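Long-range contact in LRR receptor-like serine/threonine-protein kinase RGI3 (Arabidopsis thaliana, PDB 5HZ0), which perceives RGF peptide hormones through its extracellular leucine-rich repeats and, paired with SERK co-receptors, helps maintain the root stem cell niche: residues N595-N607 with D618-A630. The protein carries 5 engineered substitutions. Residues are numbered along the deposited sequence; the frame is centred on the assembly and turned at random.
Sequences NISYNDFSGDLPN and DLASNRGLYISNA. With NAG (2-acetamido-2-deoxy-beta-D-glucopyranose), chain E.
D618 brings carboxylate OD1 to 3.6 Å from S597 CB, while its carbonyl O takes two bonds from its own segment, from S621 OG and N622 ND2. S621 OG accepts an almost straight bond from Y598 N (2.8 Å), and S621 CB sits over the centre of the Y598 ring, a CH-pi contact 3.7 Å from the centroid; H575 also stacks on this ring. N622, CG anti to its carbonyl carbon (chi1 -79°), swings its amide inside the loop 596-601: ND2 lies 3.2 Å from I596 O, with that oxygen in the amide plane, and OD1 receives a weak bond from F601 N. A leucine here would probably leave I596 O and F601 N without these mates and set the loop free to shift. R623 lays its guanidinium over D600, in a long salt bridge (NH2 to OD2, 3.8 Å). F601 O then grips both R623 N and G624 N, opening a parallel ladder. L625 meets I596 tip to tip (CD1 to CD1, 3.8 Å) and touches L605 with CD2. Y626 presents a ring face to D604 CB, and S628 OG bonds the anti lone pair of D604 OD2 (2.7 Å). Farther on, N629 OD1 accepts from N607 ND2. Successive coils thus stack in register, as in a leucine-rich-repeat solenoid, here at the C-terminal end of the ectodomain.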
ATOM      1  N   ASN A 595       1.559 -23.378 -29.607  1.00  9.75           N
ATOM      2  CA  ASN A 595       0.386 -23.576 -30.442  1.00  9.32           C
ATOM      3  C   ASN A 595       0.769 -23.418 -31.923  1.00 21.81           C
ATOM      4  O   ASN A 595       1.045 -22.300 -32.392  1.00 17.98           O
ATOM      5  CB  ASN A 595      -0.719 -22.604 -30.021  1.00  8.55           C
ATOM      6  CG  ASN A 595      -2.071 -22.940 -30.622  1.00  9.24           C
ATOM      7  OD1 ASN A 595      -2.140 -23.645 -31.629  1.00  8.33           O
ATOM      8  ND2 ASN A 595      -3.168 -22.420 -30.026  1.00  7.41           N
ATOM      9  N   ILE A 596       0.840 -24.563 -32.618  1.00 17.70           N
ATOM     10  CA  ILE A 596       1.121 -24.661 -34.060  1.00 10.41           C
ATOM     11  C   ILE A 596      -0.069 -24.996 -34.985  1.00 10.07           C
ATOM     12  O   ILE A 596       0.116 -25.231 -36.178  1.00 10.41           O
ATOM     13  CB  ILE A 596       2.338 -25.573 -34.376  1.00 11.24           C
ATOM     14  CG1 ILE A 596       2.235 -26.930 -33.649  1.00 11.35           C
ATOM     15  CG2 ILE A 596       3.640 -24.882 -33.998  1.00 11.70           C
ATOM     16  CD1 ILE A 596       1.112 -27.811 -34.091  1.00 11.06           C
ATOM     17  N   SER A 597      -1.261 -25.081 -34.415  1.00  9.44           N
ATOM     18  CA  SER A 597      -2.444 -25.560 -35.120  1.00  9.14           C
ATOM     19  C   SER A 597      -2.900 -24.668 -36.268  1.00  8.99           C
ATOM     20  O   SER A 597      -2.516 -23.512 -36.362  1.00 17.29           O
ATOM     21  CB  SER A 597      -3.597 -25.750 -34.138  1.00  8.51           C
ATOM     22  OG  SER A 597      -4.170 -24.507 -33.779  1.00 11.78           O
ATOM     23  N   TYR A 598      -3.709 -25.231 -37.151  1.00  8.92           N
ATOM     24  CA  TYR A 598      -4.183 -24.543 -38.353  1.00  8.87           C
ATOM     25  C   TYR A 598      -3.064 -23.880 -39.145  1.00  9.39           C
ATOM     26  O   TYR A 598      -3.096 -22.694 -39.421  1.00 20.16           O
ATOM     27  CB  TYR A 598      -5.333 -23.589 -38.042  1.00 12.42           C
ATOM     28  CG  TYR A 598      -6.513 -24.300 -37.430  1.00 16.36           C
ATOM     29  CD1 TYR A 598      -7.523 -24.847 -38.228  1.00 15.12           C
ATOM     30  CD2 TYR A 598      -6.603 -24.465 -36.046  1.00 19.70           C
ATOM     31  CE1 TYR A 598      -8.604 -25.523 -37.655  1.00  7.22           C
ATOM     32  CE2 TYR A 598      -7.665 -25.128 -35.472  1.00  7.02           C
ATOM     33  CZ  TYR A 598      -8.664 -25.651 -36.280  1.00 24.90           C
ATOM     34  OH  TYR A 598      -9.719 -26.311 -35.694  1.00 25.38           O
ATOM     35  N   ASN A 599      -2.057 -24.674 -39.478  1.00 18.69           N
ATOM     36  CA  ASN A 599      -1.014 -24.253 -40.386  1.00 10.61           C
ATOM     37  C   ASN A 599      -0.836 -25.331 -41.438  1.00 15.79           C
ATOM     38  O   ASN A 599      -1.604 -26.291 -41.493  1.00 14.96           O
ATOM     39  CB  ASN A 599       0.304 -23.982 -39.646  1.00 15.00           C
ATOM     40  CG  ASN A 599       0.423 -22.539 -39.146  1.00 19.65           C
ATOM     41  OD1 ASN A 599       0.567 -21.606 -39.942  1.00 10.80           O
ATOM     42  ND2 ASN A 599       0.395 -22.359 -37.824  1.00 10.37           N
ATOM     43  N   ASP A 600       0.140 -25.130 -42.310  1.00 15.06           N
ATOM     44  CA  ASP A 600       0.521 -26.106 -43.331  1.00 20.68           C
ATOM     45  C   ASP A 600       1.733 -26.978 -42.964  1.00 12.92           C
ATOM     46  O   ASP A 600       2.404 -27.475 -43.851  1.00 13.53           O
ATOM     47  CB  ASP A 600       0.657 -25.458 -44.710  1.00 25.63           C
ATOM     48  CG  ASP A 600      -0.677 -24.960 -45.252  1.00 31.59           C
ATOM     49  OD1 ASP A 600      -1.664 -25.726 -45.205  1.00 11.80           O
ATOM     50  OD2 ASP A 600      -0.741 -23.796 -45.716  1.00 33.93           O
ATOM     51  N   PHE A 601       2.100 -27.015 -41.685  1.00 16.93           N
ATOM     52  CA  PHE A 601       3.238 -27.811 -41.208  1.00 13.38           C
ATOM     53  C   PHE A 601       3.107 -29.303 -41.545  1.00 13.68           C
ATOM     54  O   PHE A 601       2.010 -29.846 -41.654  1.00 13.28           O
ATOM     55  CB  PHE A 601       3.415 -27.683 -39.680  1.00 13.13           C
ATOM     56  CG  PHE A 601       3.797 -26.307 -39.200  1.00 18.34           C
ATOM     57  CD1 PHE A 601       4.908 -25.648 -39.707  1.00 19.31           C
ATOM     58  CD2 PHE A 601       3.050 -25.681 -38.206  1.00 18.88           C
ATOM     59  CE1 PHE A 601       5.253 -24.384 -39.236  1.00 22.42           C
ATOM     60  CE2 PHE A 601       3.391 -24.417 -37.737  1.00 16.72           C
ATOM     61  CZ  PHE A 601       4.488 -23.770 -38.250  1.00 12.68           C
ATOM     62  N   SER A 602       4.253 -29.954 -41.708  1.00 14.41           N
ATOM     63  CA  SER A 602       4.310 -31.377 -42.003  1.00 22.81           C
ATOM     64  C   SER A 602       5.650 -31.914 -41.533  1.00 19.84           C
ATOM     65  O   SER A 602       6.599 -31.150 -41.379  1.00 15.80           O
ATOM     66  CB  SER A 602       4.134 -31.627 -43.505  1.00 15.07           C
ATOM     67  OG  SER A 602       5.361 -31.528 -44.186  1.00 24.46           O
ATOM     68  N   GLY A 603       5.745 -33.227 -41.348  1.00 20.83           N
ATOM     69  CA  GLY A 603       6.942 -33.825 -40.781  1.00 16.47           C
ATOM     70  C   GLY A 603       6.745 -34.440 -39.409  1.00 16.28           C
ATOM     71  O   GLY A 603       5.681 -34.310 -38.775  1.00 15.58           O
ATOM     72  N   ASP A 604       7.755 -35.169 -38.960  1.00 16.95           N
ATOM     73  CA  ASP A 604       7.634 -35.856 -37.686  1.00 25.24           C
ATOM     74  C   ASP A 604       8.247 -35.114 -36.510  1.00 24.54           C
ATOM     75  O   ASP A 604       9.263 -34.444 -36.652  1.00 26.93           O
ATOM     76  CB  ASP A 604       8.203 -37.266 -37.753  1.00 26.82           C
ATOM     77  CG  ASP A 604       9.688 -37.280 -37.937  1.00 25.72           C
ATOM     78  OD1 ASP A 604      10.194 -36.509 -38.773  1.00 22.71           O
ATOM     79  OD2 ASP A 604      10.351 -38.070 -37.245  1.00 32.97           O
ATOM     80  N   LEU A 605       7.621 -35.277 -35.348  1.00 27.82           N
ATOM     81  CA  LEU A 605       8.070 -34.682 -34.104  1.00 35.26           C
ATOM     82  C   LEU A 605       8.505 -35.812 -33.193  1.00 37.32           C
ATOM     83  O   LEU A 605       7.890 -36.890 -33.192  1.00 38.04           O
ATOM     84  CB  LEU A 605       6.910 -33.953 -33.429  1.00 39.92           C
ATOM     85  CG  LEU A 605       5.978 -33.153 -34.323  1.00 14.84           C
ATOM     86  CD1 LEU A 605       4.700 -32.832 -33.594  1.00 13.99           C
ATOM     87  CD2 LEU A 605       6.691 -31.906 -34.744  1.00 14.97           C
ATOM     88  N   PRO A 606       9.556 -35.563 -32.390  1.00 33.82           N
ATOM     89  CA  PRO A 606      10.133 -36.616 -31.547  1.00 34.42           C
ATOM     90  C   PRO A 606       9.149 -37.045 -30.474  1.00 32.47           C
ATOM     91  O   PRO A 606       8.289 -36.248 -30.108  1.00 29.11           O
ATOM     92  CB  PRO A 606      11.356 -35.935 -30.916  1.00 28.25           C
ATOM     93  CG  PRO A 606      11.091 -34.468 -31.038  1.00 21.20           C
ATOM     94  CD  PRO A 606      10.298 -34.293 -32.287  1.00 22.03           C
ATOM     95  N   ASN A 607       9.286 -38.262 -29.959  1.00 36.86           N
ATOM     96  CA  ASN A 607       8.388 -38.694 -28.904  1.00 36.72           C
ATOM     97  C   ASN A 607       9.046 -38.241 -27.609  1.00 40.78           C
ATOM     98  O   ASN A 607       9.999 -38.850 -27.111  1.00 44.14           O
ATOM     99  CB  ASN A 607       8.270 -40.217 -28.923  1.00 32.14           C
ATOM    100  CG  ASN A 607       7.023 -40.724 -28.216  1.00 34.61           C
ATOM    101  OD1 ASN A 607       6.381 -39.998 -27.459  1.00 34.20           O
ATOM    102  ND2 ASN A 607       6.680 -41.989 -28.461  1.00 32.05           N
ATOM    103  N   ASP A 618      -4.471 -30.477 -32.767  1.00 14.46           N
ATOM    104  CA  ASP A 618      -3.491 -29.500 -33.249  1.00 14.71           C
ATOM    105  C   ASP A 618      -2.664 -30.036 -34.404  1.00 21.09           C
ATOM    106  O   ASP A 618      -2.321 -29.280 -35.318  1.00 22.11           O
ATOM    107  CB  ASP A 618      -2.546 -29.086 -32.130  1.00 16.17           C
ATOM    108  CG  ASP A 618      -3.093 -27.954 -31.307  1.00 30.99           C
ATOM    109  OD1 ASP A 618      -4.331 -27.786 -31.289  1.00 32.37           O
ATOM    110  OD2 ASP A 618      -2.285 -27.224 -30.690  1.00 41.94           O
ATOM    111  N   LEU A 619      -2.329 -31.331 -34.355  1.00 17.09           N
ATOM    112  CA  LEU A 619      -1.606 -31.968 -35.448  1.00 15.97           C
ATOM    113  C   LEU A 619      -2.569 -32.288 -36.585  1.00 13.40           C
ATOM    114  O   LEU A 619      -2.166 -32.409 -37.740  1.00 13.24           O
ATOM    115  CB  LEU A 619      -0.920 -33.261 -34.995  1.00 19.30           C
ATOM    116  CG  LEU A 619      -0.117 -33.300 -33.693  1.00 17.02           C
ATOM    117  CD1 LEU A 619       0.578 -34.646 -33.573  1.00 12.36           C
ATOM    118  CD2 LEU A 619       0.889 -32.169 -33.609  1.00 12.69           C
ATOM    119  N   ALA A 620      -3.847 -32.431 -36.257  1.00 10.20           N
ATOM    120  CA  ALA A 620      -4.830 -32.817 -37.262  1.00 20.76           C
ATOM    121  C   ALA A 620      -5.217 -31.647 -38.180  1.00 19.57           C
ATOM    122  O   ALA A 620      -5.695 -31.861 -39.301  1.00 15.83           O
ATOM    123  CB  ALA A 620      -6.059 -33.432 -36.592  1.00  9.59           C
ATOM    124  N   SER A 621      -4.988 -30.418 -37.708  1.00 15.29           N
ATOM    125  CA  SER A 621      -5.280 -29.217 -38.495  1.00 17.35           C
ATOM    126  C   SER A 621      -4.124 -28.789 -39.398  1.00 20.74           C
ATOM    127  O   SER A 621      -4.234 -27.809 -40.132  1.00 27.44           O
ATOM    128  CB  SER A 621      -5.702 -28.044 -37.594  1.00 16.20           C
ATOM    129  OG  SER A 621      -4.713 -27.767 -36.620  1.00 18.45           O
ATOM    130  N   ASN A 622      -3.012 -29.507 -39.318  1.00 10.48           N
ATOM    131  CA  ASN A 622      -1.866 -29.251 -40.182  1.00 11.10           C
ATOM    132  C   ASN A 622      -1.840 -30.116 -41.454  1.00 19.59           C
ATOM    133  O   ASN A 622      -2.840 -30.711 -41.828  1.00 11.34           O
ATOM    134  CB  ASN A 622      -0.552 -29.348 -39.401  1.00 11.53           C
ATOM    135  CG  ASN A 622      -0.269 -28.109 -38.591  1.00 14.37           C
ATOM    136  OD1 ASN A 622       0.260 -27.121 -39.113  1.00 14.72           O
ATOM    137  ND2 ASN A 622      -0.615 -28.148 -37.306  1.00 11.29           N
ATOM    138  N   ARG A 623      -0.706 -30.144 -42.141  1.00 12.21           N
ATOM    139  CA  ARG A 623      -0.615 -30.851 -43.406  1.00 16.98           C
ATOM    140  C   ARG A 623      -0.108 -32.292 -43.256  1.00 13.16           C
ATOM    141  O   ARG A 623      -0.769 -33.224 -43.679  1.00 14.52           O
ATOM    142  CB  ARG A 623       0.259 -30.062 -44.385  1.00 18.28           C
ATOM    143  CG  ARG A 623       0.358 -30.674 -45.753  1.00 20.47           C
ATOM    144  CD  ARG A 623       1.344 -29.914 -46.606  1.00 37.10           C
ATOM    145  NE  ARG A 623       0.902 -28.555 -46.914  1.00 52.69           N
ATOM    146  CZ  ARG A 623       1.682 -27.635 -47.484  1.00 65.34           C
ATOM    147  NH1 ARG A 623       2.943 -27.929 -47.798  1.00 67.52           N
ATOM    148  NH2 ARG A 623       1.210 -26.418 -47.733  1.00 68.80           N
ATOM    149  N   GLY A 624       1.124 -32.436 -42.791  1.00 22.25           N
ATOM    150  CA  GLY A 624       1.746 -33.706 -42.433  1.00 14.13           C
ATOM    151  C   GLY A 624       2.263 -34.029 -41.035  1.00 14.18           C
ATOM    152  O   GLY A 624       3.248 -34.746 -40.962  1.00 14.81           O
ATOM    153  N   LEU A 625       1.771 -33.422 -39.958  1.00 13.60           N
ATOM    154  CA  LEU A 625       2.458 -33.579 -38.661  1.00 13.74           C
ATOM    155  C   LEU A 625       2.178 -34.891 -37.945  1.00 13.80           C
ATOM    156  O   LEU A 625       1.030 -35.321 -37.860  1.00 13.34           O
ATOM    157  CB  LEU A 625       2.148 -32.414 -37.709  1.00 13.16           C
ATOM    158  CG  LEU A 625       2.878 -31.087 -37.928  1.00 19.85           C
ATOM    159  CD1 LEU A 625       2.480 -30.091 -36.854  1.00 20.49           C
ATOM    160  CD2 LEU A 625       4.381 -31.300 -37.924  1.00 14.05           C
ATOM    161  N   TYR A 626       3.216 -35.536 -37.413  1.00 14.41           N
ATOM    162  CA  TYR A 626       2.953 -36.747 -36.625  1.00 14.48           C
ATOM    163  C   TYR A 626       4.063 -37.052 -35.632  1.00 16.85           C
ATOM    164  O   TYR A 626       5.206 -36.710 -35.881  1.00 15.55           O
ATOM    165  CB  TYR A 626       2.741 -37.964 -37.545  1.00 14.83           C
ATOM    166  CG  TYR A 626       3.978 -38.378 -38.294  1.00 15.68           C
ATOM    167  CD1 TYR A 626       4.407 -37.662 -39.406  1.00 15.87           C
ATOM    168  CD2 TYR A 626       4.736 -39.469 -37.878  1.00 16.32           C
ATOM    169  CE1 TYR A 626       5.544 -38.026 -40.089  1.00 16.66           C
ATOM    170  CE2 TYR A 626       5.879 -39.841 -38.562  1.00 17.12           C
ATOM    171  CZ  TYR A 626       6.269 -39.121 -39.667  1.00 17.28           C
ATOM    172  OH  TYR A 626       7.399 -39.466 -40.349  1.00 18.09           O
ATOM    173  N   ILE A 627       3.734 -37.723 -34.530  1.00 14.90           N
ATOM    174  CA  ILE A 627       4.760 -38.144 -33.586  1.00 15.47           C
ATOM    175  C   ILE A 627       5.433 -39.440 -34.056  1.00 17.82           C
ATOM    176  O   ILE A 627       4.769 -40.416 -34.379  1.00 16.23           O
ATOM    177  CB  ILE A 627       4.212 -38.317 -32.141  1.00 17.94           C
ATOM    178  CG1 ILE A 627       4.246 -36.990 -31.367  1.00 19.19           C
ATOM    179  CG2 ILE A 627       5.071 -39.305 -31.366  1.00 15.83           C
ATOM    180  CD1 ILE A 627       3.074 -36.048 -31.603  1.00 13.80           C
ATOM    181  N   SER A 628       6.755 -39.454 -34.095  1.00 25.95           N
ATOM    182  CA  SER A 628       7.446 -40.659 -34.521  1.00 33.99           C
ATOM    183  C   SER A 628       8.296 -41.224 -33.394  1.00 35.63           C
ATOM    184  O   SER A 628       8.662 -40.509 -32.467  1.00 38.18           O
ATOM    185  CB  SER A 628       8.332 -40.374 -35.735  1.00 40.69           C
ATOM    186  OG  SER A 628       9.591 -39.853 -35.338  1.00 40.28           O
ATOM    187  N   ASN A 629       8.600 -42.514 -33.472  1.00 33.87           N
ATOM    188  CA  ASN A 629       9.508 -43.140 -32.519  1.00 28.43           C
ATOM    189  C   ASN A 629      10.874 -43.388 -33.130  1.00 31.53           C
ATOM    190  O   ASN A 629      10.985 -44.006 -34.192  1.00 30.25           O
ATOM    191  CB  ASN A 629       8.935 -44.455 -32.007  1.00 21.63           C
ATOM    192  CG  ASN A 629       7.697 -44.255 -31.167  1.00 23.01           C
ATOM    193  OD1 ASN A 629       7.779 -43.801 -30.022  1.00 25.65           O
ATOM    194  ND2 ASN A 629       6.538 -44.585 -31.728  1.00 18.41           N
ATOM    195  N   ALA A 630      11.908 -42.899 -32.446  1.00 32.14           N
ATOM    196  CA  ALA A 630      13.288 -43.050 -32.893  1.00 32.10           C
ATOM    197  C   ALA A 630      13.709 -44.528 -32.961  1.00 37.26           C
ATOM    198  O   ALA A 630      13.164 -45.378 -32.241  1.00 40.21           O
ATOM    199  CB  ALA A 630      14.220 -42.260 -31.988  1.00 22.33           C
TER
HETATM  200  C1  NAG E 704      -2.972 -21.640 -28.825  1.00  7.19           C
HETATM  201  C2  NAG E 704      -4.257 -20.811 -28.700  1.00 11.41           C
HETATM  202  C3  NAG E 704      -4.382 -20.080 -27.358  1.00 11.96           C
HETATM  203  C4  NAG E 704      -4.038 -20.984 -26.180  1.00 13.16           C
HETATM  204  C5  NAG E 704      -2.725 -21.715 -26.461  1.00 14.95           C
HETATM  205  C6  NAG E 704      -2.372 -22.731 -25.386  1.00 16.13           C
HETATM  206  C7  NAG E 704      -5.476 -19.599 -30.423  1.00  5.99           C
HETATM  207  C8  NAG E 704      -5.390 -18.665 -31.597  1.00  6.07           C
HETATM  208  N2  NAG E 704      -4.334 -19.860 -29.795  1.00  6.41           N
HETATM  209  O3  NAG E 704      -5.718 -19.692 -27.192  1.00 11.24           O
HETATM  210  O4  NAG E 704      -4.034 -20.234 -24.975  1.00 14.36           O
HETATM  211  O5  NAG E 704      -2.834 -22.436 -27.675  1.00 10.61           O
HETATM  212  O6  NAG E 704      -3.319 -23.782 -25.410  1.00 18.98           O
HETATM  213  O7  NAG E 704      -6.551 -20.070 -30.053  1.00  5.58           O